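Local coordinates for protein glutamine cyclotransferase (Zymomonas mobilis, PDB 3NOL) that catalyses the cyclisation of N-terminal glutamine residues to pyroglutamate with release of ammonia, on a beta-propeller that carries a calcium ion, at residues F48-G53 against R238-G243; E178-E183 against I230-E235; V34-H39 against K248-T253; G91-K96 against L132-Q137. All coordinates share one frame; numbering follows the deposited sequence.

Contact 1: F48-G53 against R238-G243; sequences FFYRNG and RLFVTG. With CA (calcium ion), chain B.
Phe-48 and Tyr-50 on strand 48-51 face Thr-242 and Phe-240 on strand 238-243, the two strands running roughly antiparallel (151°) with no backbone hydrogen bond between them, packing mainly through side chains, with Phe-48 CA 8.8 Å from Thr-242 CA. This is blade-to-blade packing in a beta-propeller: the innermost strand of one blade lies against the second strand of the next. Phe-48 reaches across because its CG stands anti to the backbone N (chi1 -176°), which turns one ring face to the methyl of Thr-242; CG2 of Thr-242 sits over it, 4.2 Å from the ring centroid, in a CH-pi contact. At its rim, Phe-48 CE2 comes 4.1 Å from Phe-240 CB and equally near the Phe-240 carbonyl oxygen, which lies close to the plane of the Phe-48 ring. Phe-55 adds a third ring to this buried cluster. Further along, Tyr-50 CD2 meets Phe-240 CE2 at 4.0 Å, the rings approaching obliquely. The phenol then accepts a weak, bent hydrogen bond from Arg-238 NH2 to Tyr-50 OH (3.2 Å, 126°), with ring and guanidinium planes almost perpendicular. Arg-238 is fixed more firmly by its salt bridge to Asp-233, and Phe-240 CZ packs over one guanidinium face. A phenylalanine at Tyr-50 would probably keep the ring packing but leave Arg-238 NH2 without its phenolic mate across the blades. Phe-48 O binds the calcium ion at 2.3 Å. At the outer end, water 1 accepts from Arg-238 NH2 and donates to Gly-53 O, the latter bond 2.9 Å long.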
# COMPACT_ATOMS: atom_id res chain seq x y z
N PHE A 48 2.76 0.32 -2.69
CA PHE A 48 4.00 -0.25 -2.15
C PHE A 48 3.81 -1.72 -1.90
O PHE A 48 2.90 -2.13 -1.20
CB PHE A 48 4.35 0.50 -0.83
CG PHE A 48 5.64 0.09 -0.20
CD1 PHE A 48 6.85 0.22 -0.90
CD2 PHE A 48 5.67 -0.28 1.15
CE1 PHE A 48 8.08 -0.11 -0.28
CE2 PHE A 48 6.90 -0.61 1.77
CZ PHE A 48 8.10 -0.53 1.06
N PHE A 49 4.65 -2.55 -2.51
CA PHE A 49 4.61 -3.97 -2.20
C PHE A 49 6.01 -4.58 -2.34
O PHE A 49 6.90 -3.96 -2.91
CB PHE A 49 3.53 -4.71 -3.03
CG PHE A 49 3.80 -4.76 -4.51
CD1 PHE A 49 3.19 -3.85 -5.37
CD2 PHE A 49 4.66 -5.71 -5.05
CE1 PHE A 49 3.41 -3.89 -6.73
CE2 PHE A 49 4.90 -5.75 -6.44
CZ PHE A 49 4.27 -4.83 -7.28
N TYR A 50 6.15 -5.80 -1.82
CA TYR A 50 7.38 -6.55 -1.92
C TYR A 50 7.15 -7.70 -2.88
O TYR A 50 6.13 -8.39 -2.84
CB TYR A 50 7.73 -7.09 -0.54
CG TYR A 50 8.86 -8.10 -0.54
CD1 TYR A 50 8.63 -9.45 -0.84
CD2 TYR A 50 10.15 -7.70 -0.19
CE1 TYR A 50 9.69 -10.38 -0.81
CE2 TYR A 50 11.20 -8.60 -0.14
CZ TYR A 50 10.96 -9.93 -0.45
OH TYR A 50 12.02 -10.80 -0.40
N ARG A 51 8.09 -7.91 -3.79
CA ARG A 51 8.01 -9.06 -4.69
C ARG A 51 9.40 -9.41 -5.16
O ARG A 51 10.21 -8.50 -5.45
CB ARG A 51 7.10 -8.78 -5.89
CG ARG A 51 6.88 -10.02 -6.80
CD ARG A 51 5.76 -9.86 -7.76
NE ARG A 51 5.49 -11.02 -8.64
CZ ARG A 51 6.26 -11.41 -9.66
NH1 ARG A 51 5.91 -12.43 -10.42
NH2 ARG A 51 7.40 -10.78 -9.93
N ASN A 52 9.66 -10.72 -5.22
CA ASN A 52 10.93 -11.26 -5.73
C ASN A 52 12.17 -10.55 -5.15
O ASN A 52 13.13 -10.23 -5.88
CB ASN A 52 10.94 -11.31 -7.27
CG ASN A 52 10.67 -9.95 -7.92
OD1 ASN A 52 11.57 -9.13 -8.09
ND2 ASN A 52 9.42 -9.72 -8.30
N GLY A 53 12.13 -10.31 -3.84
CA GLY A 53 13.27 -9.74 -3.13
C GLY A 53 13.40 -8.23 -3.18
O GLY A 53 14.29 -7.67 -2.53
N ARG A 238 8.66 -10.74 6.62
CA ARG A 238 9.09 -9.36 6.91
C ARG A 238 7.99 -8.37 6.57
O ARG A 238 7.54 -8.30 5.42
CB ARG A 238 10.37 -9.02 6.14
CG ARG A 238 11.61 -9.83 6.56
CD ARG A 238 12.90 -9.38 5.84
NE ARG A 238 12.83 -9.67 4.40
CZ ARG A 238 13.70 -9.26 3.47
NH1 ARG A 238 14.76 -8.52 3.78
NH2 ARG A 238 13.50 -9.61 2.20
N LEU A 239 7.58 -7.60 7.58
CA LEU A 239 6.59 -6.55 7.41
C LEU A 239 7.31 -5.20 7.31
O LEU A 239 8.11 -4.85 8.18
CB LEU A 239 5.63 -6.54 8.60
CG LEU A 239 4.46 -5.55 8.58
CD1 LEU A 239 3.56 -5.77 7.38
CD2 LEU A 239 3.67 -5.60 9.88
N PHE A 240 7.00 -4.45 6.26
CA PHE A 240 7.66 -3.17 5.98
C PHE A 240 6.61 -2.07 5.94
O PHE A 240 5.57 -2.22 5.29
CB PHE A 240 8.34 -3.20 4.60
CG PHE A 240 9.41 -4.25 4.46
CD1 PHE A 240 10.69 -4.03 4.98
CD2 PHE A 240 9.13 -5.46 3.80
CE1 PHE A 240 11.69 -4.99 4.82
CE2 PHE A 240 10.12 -6.43 3.64
CZ PHE A 240 11.39 -6.20 4.14
N VAL A 241 6.92 -0.95 6.59
CA VAL A 241 6.02 0.21 6.56
C VAL A 241 6.81 1.48 6.22
O VAL A 241 7.98 1.62 6.61
CB VAL A 241 5.25 0.40 7.89
CG1 VAL A 241 4.29 -0.79 8.13
CG2 VAL A 241 6.23 0.57 9.07
N THR A 242 6.18 2.38 5.47
CA THR A 242 6.78 3.67 5.19
C THR A 242 5.71 4.78 5.10
O THR A 242 4.55 4.60 5.52
CB THR A 242 7.73 3.60 3.92
OG1 THR A 242 8.56 4.79 3.83
CG2 THR A 242 6.91 3.42 2.64
N GLY A 243 6.11 5.94 4.58
CA GLY A 243 5.17 7.03 4.41
C GLY A 243 5.66 8.02 3.37
O GLY A 243 6.82 7.95 2.85
CA CA B . 0.91 -2.64 -0.14
O HOH W 1 15.22 -9.21 -0.25
O HOH W 2 0.19 -3.49 -2.27

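Contact 2: E178-E183 against I230-E235; sequences EWVDGE and IAWDKE. With CA (calcium ion), chain B; SO4 (sulfate ion), chain D.
Glu-178 and Ile-230 meet at the calcium ion, where Glu-178 OE2 (2.3 Å) and Ile-230 O (2.4 Å) are both ligands. Their strands, 178-180 and 230-233, are the innermost strands of two adjacent propeller blades and run in the same general sense, 37° apart. The metal draws the two oxygens together; Phe-48, Leu-177 and Glu-176 complete the protein ligands. Packing is tight here: Glu-178 CB lies 3.6 Å from Ile-230 CG2. A bend in the Glu-178 chain (chi2 69°) carries the carboxylate to the metal; OE2 binds calcium while OE1 meets water 3, which accepts from Trp-232 N. Next outward, Val-180 CG1 sits over the middle of the Trp-232 indole, 3.8 Å from the centroid of its six-membered ring, in a CH-pi contact.

Beyond the indole the contact becomes loose, charged and open to solvent. Asp-181, in the type I' turn from Val-180 to Glu-183, uses OD1 for a salt bridge to Lys-234 NZ (2.9 Å), the ammonium approaching from above the carboxylate plane. The same OD1 takes only a weak bond from Trp-232 NE1. Lys-234 also grips a sulfate, probably from the crystallisation liquor, whose O3 accepts from Trp-179 NE1 at 3.0 Å.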
# COMPACT_ATOMS: atom_id res chain seq x y z
N GLU A 178 -2.33 -4.01 2.26
CA GLU A 178 -1.50 -5.21 2.10
C GLU A 178 -2.19 -6.44 2.67
O GLU A 178 -2.64 -6.41 3.82
CB GLU A 178 -0.12 -5.03 2.76
CG GLU A 178 0.85 -6.14 2.33
CD GLU A 178 1.26 -6.03 0.86
OE1 GLU A 178 1.69 -7.06 0.30
OE2 GLU A 178 1.16 -4.92 0.25
N TRP A 179 -2.27 -7.52 1.88
CA TRP A 179 -2.74 -8.82 2.39
C TRP A 179 -1.61 -9.44 3.21
O TRP A 179 -0.50 -9.66 2.70
CB TRP A 179 -3.05 -9.73 1.21
CG TRP A 179 -3.62 -11.03 1.60
CD1 TRP A 179 -2.95 -12.23 1.69
CD2 TRP A 179 -4.99 -11.31 1.89
NE1 TRP A 179 -3.82 -13.23 2.06
CE2 TRP A 179 -5.08 -12.70 2.19
CE3 TRP A 179 -6.14 -10.53 1.97
CZ2 TRP A 179 -6.29 -13.32 2.53
CZ3 TRP A 179 -7.36 -11.16 2.31
CH2 TRP A 179 -7.42 -12.53 2.60
N VAL A 180 -1.88 -9.67 4.49
CA VAL A 180 -0.87 -10.22 5.39
C VAL A 180 -1.46 -11.41 6.14
O VAL A 180 -2.31 -11.24 7.03
CB VAL A 180 -0.33 -9.13 6.37
CG1 VAL A 180 0.75 -9.69 7.33
CG2 VAL A 180 0.20 -7.90 5.61
N ASP A 181 -1.02 -12.60 5.74
CA ASP A 181 -1.41 -13.86 6.40
C ASP A 181 -2.93 -13.94 6.68
O ASP A 181 -3.34 -14.21 7.81
CB ASP A 181 -0.57 -14.05 7.67
CG ASP A 181 0.89 -14.39 7.37
OD1 ASP A 181 1.30 -14.41 6.17
OD2 ASP A 181 1.63 -14.61 8.34
N GLY A 182 -3.74 -13.70 5.65
CA GLY A 182 -5.18 -13.94 5.71
C GLY A 182 -5.98 -12.73 6.17
O GLY A 182 -7.21 -12.79 6.22
N GLU A 183 -5.27 -11.64 6.50
CA GLU A 183 -5.91 -10.38 6.88
C GLU A 183 -5.63 -9.25 5.88
O GLU A 183 -4.59 -9.24 5.21
CB GLU A 183 -5.47 -9.94 8.28
CG GLU A 183 -5.89 -10.93 9.34
CD GLU A 183 -5.66 -10.44 10.76
OE1 GLU A 183 -4.83 -9.54 10.97
OE2 GLU A 183 -6.32 -11.00 11.67
N ILE A 230 2.52 -0.21 3.01
CA ILE A 230 2.70 -1.44 3.77
C ILE A 230 3.09 -2.51 2.79
O ILE A 230 2.37 -2.70 1.81
CB ILE A 230 1.39 -1.92 4.40
CG1 ILE A 230 0.69 -0.80 5.18
CG2 ILE A 230 1.67 -3.15 5.29
CD1 ILE A 230 -0.74 -1.14 5.60
N ALA A 231 4.18 -3.24 3.07
CA ALA A 231 4.58 -4.38 2.21
C ALA A 231 4.90 -5.59 3.07
O ALA A 231 5.27 -5.43 4.24
CB ALA A 231 5.78 -4.03 1.36
N TRP A 232 4.78 -6.78 2.49
CA TRP A 232 4.91 -8.00 3.25
C TRP A 232 5.66 -9.01 2.40
O TRP A 232 5.31 -9.25 1.25
CB TRP A 232 3.51 -8.51 3.60
CG TRP A 232 3.43 -9.87 4.24
CD1 TRP A 232 2.80 -10.98 3.73
CD2 TRP A 232 3.94 -10.25 5.53
NE1 TRP A 232 2.91 -12.03 4.61
CE2 TRP A 232 3.60 -11.62 5.72
CE3 TRP A 232 4.65 -9.58 6.53
CZ2 TRP A 232 3.94 -12.32 6.89
CZ3 TRP A 232 4.99 -10.28 7.70
CH2 TRP A 232 4.65 -11.63 7.86
N ASP A 233 6.70 -9.58 3.01
CA ASP A 233 7.54 -10.58 2.40
C ASP A 233 7.09 -11.88 3.03
O ASP A 233 7.40 -12.18 4.19
CB ASP A 233 9.01 -10.27 2.74
CG ASP A 233 9.97 -11.42 2.43
OD1 ASP A 233 11.17 -11.23 2.71
OD2 ASP A 233 9.54 -12.50 1.95
N LYS A 234 6.35 -12.65 2.24
CA LYS A 234 5.72 -13.89 2.70
C LYS A 234 6.77 -15.00 2.95
O LYS A 234 6.65 -15.79 3.90
CB LYS A 234 4.71 -14.34 1.63
CG LYS A 234 4.01 -15.67 1.89
CD LYS A 234 3.04 -15.56 3.02
CE LYS A 234 1.98 -16.63 2.93
NZ LYS A 234 1.16 -16.53 4.17
N GLU A 235 7.79 -15.05 2.09
CA GLU A 235 8.85 -16.06 2.26
C GLU A 235 9.57 -15.97 3.61
O GLU A 235 9.71 -16.98 4.33
CB GLU A 235 9.89 -15.98 1.13
CG GLU A 235 10.94 -17.10 1.30
CD GLU A 235 12.04 -17.15 0.24
OE1 GLU A 235 12.81 -18.15 0.27
OE2 GLU A 235 12.14 -16.21 -0.59
CA CA B . 0.91 -2.64 -0.14
S SO4 D . -2.26 -16.23 2.96
O1 SO4 D . -1.39 -17.41 2.93
O2 SO4 D . -1.58 -15.12 3.63
O3 SO4 D . -2.58 -15.87 1.58
O4 SO4 D . -3.49 -16.54 3.69
O HOH W 3 4.20 -7.18 -0.34
O HOH W 2 0.19 -3.49 -2.27

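Contact 3: V34-H39 against K248-T253; sequences VHSYPH and KVFEIT
Tyr-37 and Val-249 form an antiparallel hydrogen-bonded pair: Tyr-37 N donates to Val-249 O at 2.8 Å and nearly straight (172°), and Val-249 N returns a bond to Tyr-37 O, also 2.8 Å. Two residues on, Glu-251 N donates to His-35 O at 2.9 Å. The carbonyl of Glu-251 serves two donors, Val-34 N at 2.7 Å and, weakly, His-35 N at 3.5 Å, which makes a classic beta bulge where the first strand turns a corner.

Between these pairs, Ser-36 and Phe-250 form a non-hydrogen-bonded pair, so their backbone groups look elsewhere. Ser-36 O accepts from water 4, which in turn accepts from Lys-248 NZ at 2.8 Å. Phe-250 N turns to the other side of its strand and pairs with Val-241, while Lys-248 O accepts from Thr-242 OG1. On the face shared by His-35, Tyr-37 and Glu-251, the extended Glu-251 chain brings OE2 in plane with the edges of both rings, 3.1 Å from His-35 CD2. Water 5 donates to Glu-251 OE2 (2.7 Å) and is also hydrogen-bonded to Tyr-37 OH, joining the two polar ends. His-39 has its ring nitrogens engaged by Trp-246 O and Glu-57.

The N-terminal strand thus completes the blade built from the C-terminal strands, the "velcro" closure of beta-propellers, and backbone bonds rather than side-chain charges hold the ring shut.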
# COMPACT_ATOMS: atom_id res chain seq x y z
N VAL A 34 13.02 -3.72 13.51
CA VAL A 34 14.07 -4.74 13.29
C VAL A 34 15.25 -4.14 12.51
O VAL A 34 16.42 -4.34 12.87
CB VAL A 34 13.50 -5.98 12.53
CG1 VAL A 34 14.61 -7.05 12.37
CG2 VAL A 34 12.29 -6.56 13.25
N HIS A 35 14.91 -3.42 11.43
CA HIS A 35 15.85 -2.67 10.61
C HIS A 35 15.17 -1.41 10.07
O HIS A 35 13.94 -1.39 9.92
CB HIS A 35 16.34 -3.48 9.40
CG HIS A 35 17.02 -4.76 9.76
ND1 HIS A 35 18.20 -4.79 10.46
CD2 HIS A 35 16.70 -6.04 9.50
CE1 HIS A 35 18.57 -6.05 10.63
NE2 HIS A 35 17.68 -6.83 10.05
N SER A 36 15.97 -0.38 9.79
CA SER A 36 15.51 0.79 9.04
C SER A 36 16.31 0.82 7.76
O SER A 36 17.54 0.66 7.79
CB SER A 36 15.77 2.09 9.81
OG SER A 36 15.15 2.04 11.08
N TYR A 37 15.63 1.02 6.64
CA TYR A 37 16.27 1.12 5.33
C TYR A 37 16.00 2.50 4.73
O TYR A 37 14.96 3.09 5.01
CB TYR A 37 15.73 0.03 4.40
CG TYR A 37 16.07 -1.35 4.89
CD1 TYR A 37 17.40 -1.79 4.92
CD2 TYR A 37 15.08 -2.21 5.37
CE1 TYR A 37 17.72 -3.06 5.39
CE2 TYR A 37 15.40 -3.47 5.86
CZ TYR A 37 16.73 -3.89 5.85
OH TYR A 37 17.05 -5.15 6.33
N PRO A 38 16.94 3.03 3.92
CA PRO A 38 16.71 4.36 3.34
C PRO A 38 15.45 4.42 2.46
O PRO A 38 15.19 3.49 1.66
CB PRO A 38 17.95 4.59 2.47
CG PRO A 38 18.96 3.63 2.94
CD PRO A 38 18.23 2.46 3.51
N HIS A 39 14.67 5.48 2.61
CA HIS A 39 13.58 5.77 1.68
C HIS A 39 13.75 7.18 1.11
O HIS A 39 14.29 8.09 1.77
CB HIS A 39 12.21 5.62 2.37
CG HIS A 39 11.03 5.83 1.45
ND1 HIS A 39 10.24 6.94 1.53
CD2 HIS A 39 10.51 5.05 0.47
CE1 HIS A 39 9.27 6.86 0.62
NE2 HIS A 39 9.42 5.72 -0.04
N LYS A 248 12.80 6.75 5.79
CA LYS A 248 13.07 5.32 6.01
C LYS A 248 11.89 4.44 5.61
O LYS A 248 10.75 4.89 5.65
CB LYS A 248 13.39 5.02 7.49
CG LYS A 248 14.60 5.75 8.11
CD LYS A 248 15.94 5.37 7.47
CE LYS A 248 17.09 6.08 8.22
NZ LYS A 248 18.43 5.82 7.59
N VAL A 249 12.18 3.18 5.26
CA VAL A 249 11.23 2.08 5.33
C VAL A 249 11.63 1.30 6.58
O VAL A 249 12.82 0.98 6.75
CB VAL A 249 11.33 1.13 4.11
CG1 VAL A 249 10.34 -0.05 4.24
CG2 VAL A 249 11.09 1.89 2.80
N PHE A 250 10.66 0.98 7.42
CA PHE A 250 10.93 0.24 8.66
C PHE A 250 10.47 -1.19 8.49
O PHE A 250 9.32 -1.44 8.11
CB PHE A 250 10.18 0.84 9.84
CG PHE A 250 10.59 2.25 10.17
CD1 PHE A 250 9.81 3.32 9.76
CD2 PHE A 250 11.78 2.51 10.87
CE1 PHE A 250 10.18 4.64 10.05
CE2 PHE A 250 12.18 3.82 11.17
CZ PHE A 250 11.36 4.90 10.76
N GLU A 251 11.36 -2.12 8.82
CA GLU A 251 10.97 -3.51 8.98
C GLU A 251 10.60 -3.67 10.45
O GLU A 251 11.44 -3.40 11.34
CB GLU A 251 12.13 -4.42 8.59
CG GLU A 251 11.85 -5.88 8.84
CD GLU A 251 13.05 -6.78 8.52
OE1 GLU A 251 12.98 -7.97 8.91
OE2 GLU A 251 14.02 -6.31 7.90
N ILE A 252 9.36 -4.06 10.70
CA ILE A 252 8.83 -4.09 12.08
C ILE A 252 8.23 -5.44 12.47
O ILE A 252 7.67 -6.16 11.63
CB ILE A 252 7.74 -3.01 12.33
CG1 ILE A 252 6.53 -3.18 11.37
CG2 ILE A 252 8.33 -1.61 12.28
CD1 ILE A 252 5.31 -2.29 11.78
N THR A 253 8.34 -5.77 13.75
CA THR A 253 7.53 -6.84 14.33
C THR A 253 6.42 -6.22 15.20
O THR A 253 6.48 -5.03 15.52
CB THR A 253 8.40 -7.84 15.14
OG1 THR A 253 9.11 -7.14 16.16
CG2 THR A 253 9.42 -8.59 14.21
O HOH W 4 18.93 3.19 6.75
O HOH W 5 15.71 -7.65 6.36

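Contact 4: G91-K96 against L132-Q137; sequences GISDWK and LTHNDQ
His-134 and Asp-94 join two strands, 132-134 and 91-95, that run nearly parallel (20°) as the innermost strands of adjacent propeller blades, with no backbone hydrogen bond between them. At the buried end Gly-91 lies against Leu-132, where a beta carbon would strike Leu-132 N, and Ser-93 CB packs 3.8 Å from Leu-132 CG. His-134 and Asp-94 both hold CG between the backbone N and the carbonyl carbon (chi1 76° and 58°), which turns imidazole and carboxylate to meet in the gap. His-134 NE2 donates to Asp-94 OD2 at 2.7 Å, coming from above the carboxylate plane. The other ring nitrogen, ND1, donates to Asn-135 O at 2.8 Å, almost exactly in the imidazole plane, so bonds at both nitrogens fix the ring's rotation. Trp-95 extends outward with CG anti to its backbone N and directs its edge at the His-134 face in an offset edge-to-face pair, centroids 5.3 Å apart. The same indole edge brings CZ3 to 3.3 Å from Asn-135 O, and a glycerol, probably from the crystallisation liquor, lies close to this tryptophan. A leucine in place of His-134 would probably leave Asp-94 OD2 without its donor and the Trp-95 edge without a polar aromatic face to meet. Past the strand, Asn-135 closes an Asx turn: its OD1 accepts from Gln-137 N at 3.0 Å and also from Tyr-138 N.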
# COMPACT_ATOMS: atom_id res chain seq x y z
N GLY A 91 -2.46 3.18 -5.98
CA GLY A 91 -2.05 1.83 -5.56
C GLY A 91 -1.54 0.93 -6.66
O GLY A 91 -1.96 1.06 -7.81
N ILE A 92 -0.59 0.07 -6.31
CA ILE A 92 -0.14 -0.96 -7.24
C ILE A 92 -0.08 -2.30 -6.51
O ILE A 92 0.13 -2.36 -5.29
CB ILE A 92 1.24 -0.64 -7.91
CG1 ILE A 92 2.34 -0.41 -6.85
CG2 ILE A 92 1.10 0.54 -8.87
CD1 ILE A 92 3.76 -0.37 -7.42
N SER A 93 -0.24 -3.37 -7.28
CA SER A 93 -0.12 -4.73 -6.74
C SER A 93 0.35 -5.63 -7.87
O SER A 93 -0.01 -5.41 -9.04
CB SER A 93 -1.46 -5.23 -6.20
OG SER A 93 -1.34 -6.59 -5.74
N ASP A 94 1.16 -6.62 -7.51
CA ASP A 94 1.45 -7.71 -8.44
C ASP A 94 0.18 -8.54 -8.68
O ASP A 94 -0.75 -8.59 -7.84
CB ASP A 94 2.55 -8.64 -7.91
CG ASP A 94 2.19 -9.25 -6.57
OD1 ASP A 94 1.89 -8.46 -5.65
OD2 ASP A 94 2.17 -10.51 -6.42
N TRP A 95 0.15 -9.19 -9.84
CA TRP A 95 -0.79 -10.27 -10.09
C TRP A 95 -0.11 -11.19 -11.09
O TRP A 95 0.21 -10.78 -12.20
CB TRP A 95 -2.16 -9.79 -10.63
CG TRP A 95 -3.03 -10.98 -10.81
CD1 TRP A 95 -3.26 -11.68 -11.96
CD2 TRP A 95 -3.67 -11.70 -9.76
NE1 TRP A 95 -4.07 -12.77 -11.71
CE2 TRP A 95 -4.32 -12.82 -10.35
CE3 TRP A 95 -3.78 -11.50 -8.37
CZ2 TRP A 95 -5.07 -13.74 -9.60
CZ3 TRP A 95 -4.51 -12.43 -7.61
CH2 TRP A 95 -5.17 -13.53 -8.24
N LYS A 96 0.16 -12.43 -10.66
CA LYS A 96 0.95 -13.35 -11.48
C LYS A 96 2.22 -12.62 -11.95
O LYS A 96 2.96 -12.10 -11.12
CB LYS A 96 0.10 -13.91 -12.65
CG LYS A 96 -1.08 -14.79 -12.14
CD LYS A 96 -1.99 -15.26 -13.26
CE LYS A 96 -3.07 -16.19 -12.71
NZ LYS A 96 -3.99 -16.66 -13.79
N LEU A 132 -4.15 -0.85 -3.37
CA LEU A 132 -4.41 -2.09 -4.08
C LEU A 132 -3.47 -3.19 -3.56
O LEU A 132 -2.30 -2.96 -3.36
CB LEU A 132 -4.23 -1.90 -5.58
CG LEU A 132 -4.59 -3.06 -6.50
CD1 LEU A 132 -6.13 -3.30 -6.48
CD2 LEU A 132 -4.09 -2.77 -7.94
N THR A 133 -4.04 -4.37 -3.33
CA THR A 133 -3.25 -5.56 -2.96
C THR A 133 -3.98 -6.77 -3.57
O THR A 133 -4.90 -6.60 -4.40
CB THR A 133 -3.04 -5.67 -1.39
OG1 THR A 133 -2.12 -6.73 -1.08
CG2 THR A 133 -4.38 -5.92 -0.66
N HIS A 134 -3.59 -7.98 -3.17
CA HIS A 134 -4.24 -9.18 -3.68
C HIS A 134 -4.10 -10.33 -2.71
O HIS A 134 -3.21 -10.33 -1.87
CB HIS A 134 -3.69 -9.57 -5.05
CG HIS A 134 -2.34 -10.23 -5.02
ND1 HIS A 134 -2.18 -11.58 -4.83
CD2 HIS A 134 -1.10 -9.72 -5.20
CE1 HIS A 134 -0.89 -11.89 -4.91
NE2 HIS A 134 -0.21 -10.77 -5.12
N ASN A 135 -5.00 -11.30 -2.83
CA ASN A 135 -4.79 -12.58 -2.16
C ASN A 135 -4.67 -13.64 -3.28
O ASN A 135 -4.34 -13.30 -4.42
CB ASN A 135 -5.88 -12.84 -1.11
CG ASN A 135 -7.30 -12.94 -1.70
OD1 ASN A 135 -7.48 -13.08 -2.92
ND2 ASN A 135 -8.32 -12.86 -0.83
N ASP A 136 -4.90 -14.91 -2.97
CA ASP A 136 -4.65 -15.94 -3.98
C ASP A 136 -5.69 -15.94 -5.12
O ASP A 136 -5.44 -16.54 -6.18
CB ASP A 136 -4.56 -17.33 -3.33
CG ASP A 136 -3.33 -17.50 -2.43
OD1 ASP A 136 -2.34 -16.72 -2.54
OD2 ASP A 136 -3.35 -18.46 -1.63
N GLN A 137 -6.84 -15.29 -4.90
CA GLN A 137 -7.96 -15.31 -5.86
C GLN A 137 -8.37 -13.96 -6.45
O GLN A 137 -8.90 -13.91 -7.56
CB GLN A 137 -9.20 -15.92 -5.22
CG GLN A 137 -9.12 -17.42 -4.97
CD GLN A 137 -10.41 -17.95 -4.40
OE1 GLN A 137 -11.22 -18.55 -5.11
NE2 GLN A 137 -10.65 -17.68 -3.11

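Overall arrangement
Contacts 1, 2 and 4 all join neighbouring blades across gaps filled by side chains, whereas contact 3 lies within one blade and is a true backbone pairing. Contact 1 is buried and largely aromatic; contacts 2 and 4 run from a buried inner end to a solvent-facing outer one, where charged side chains and small molecules, probably from the crystallisation liquor, appear. Contacts 1 and 2 share the calcium ion and are tied by backbone pairing of Phe-240 with Ala-231, their second segments being adjacent strands of the last blade. Strand 238-243 also pairs with 248-253 of contact 3. Contact 4 reaches contact 2 through Thr-133 OG1 and Trp-179 N, and stays well apart from contact 3.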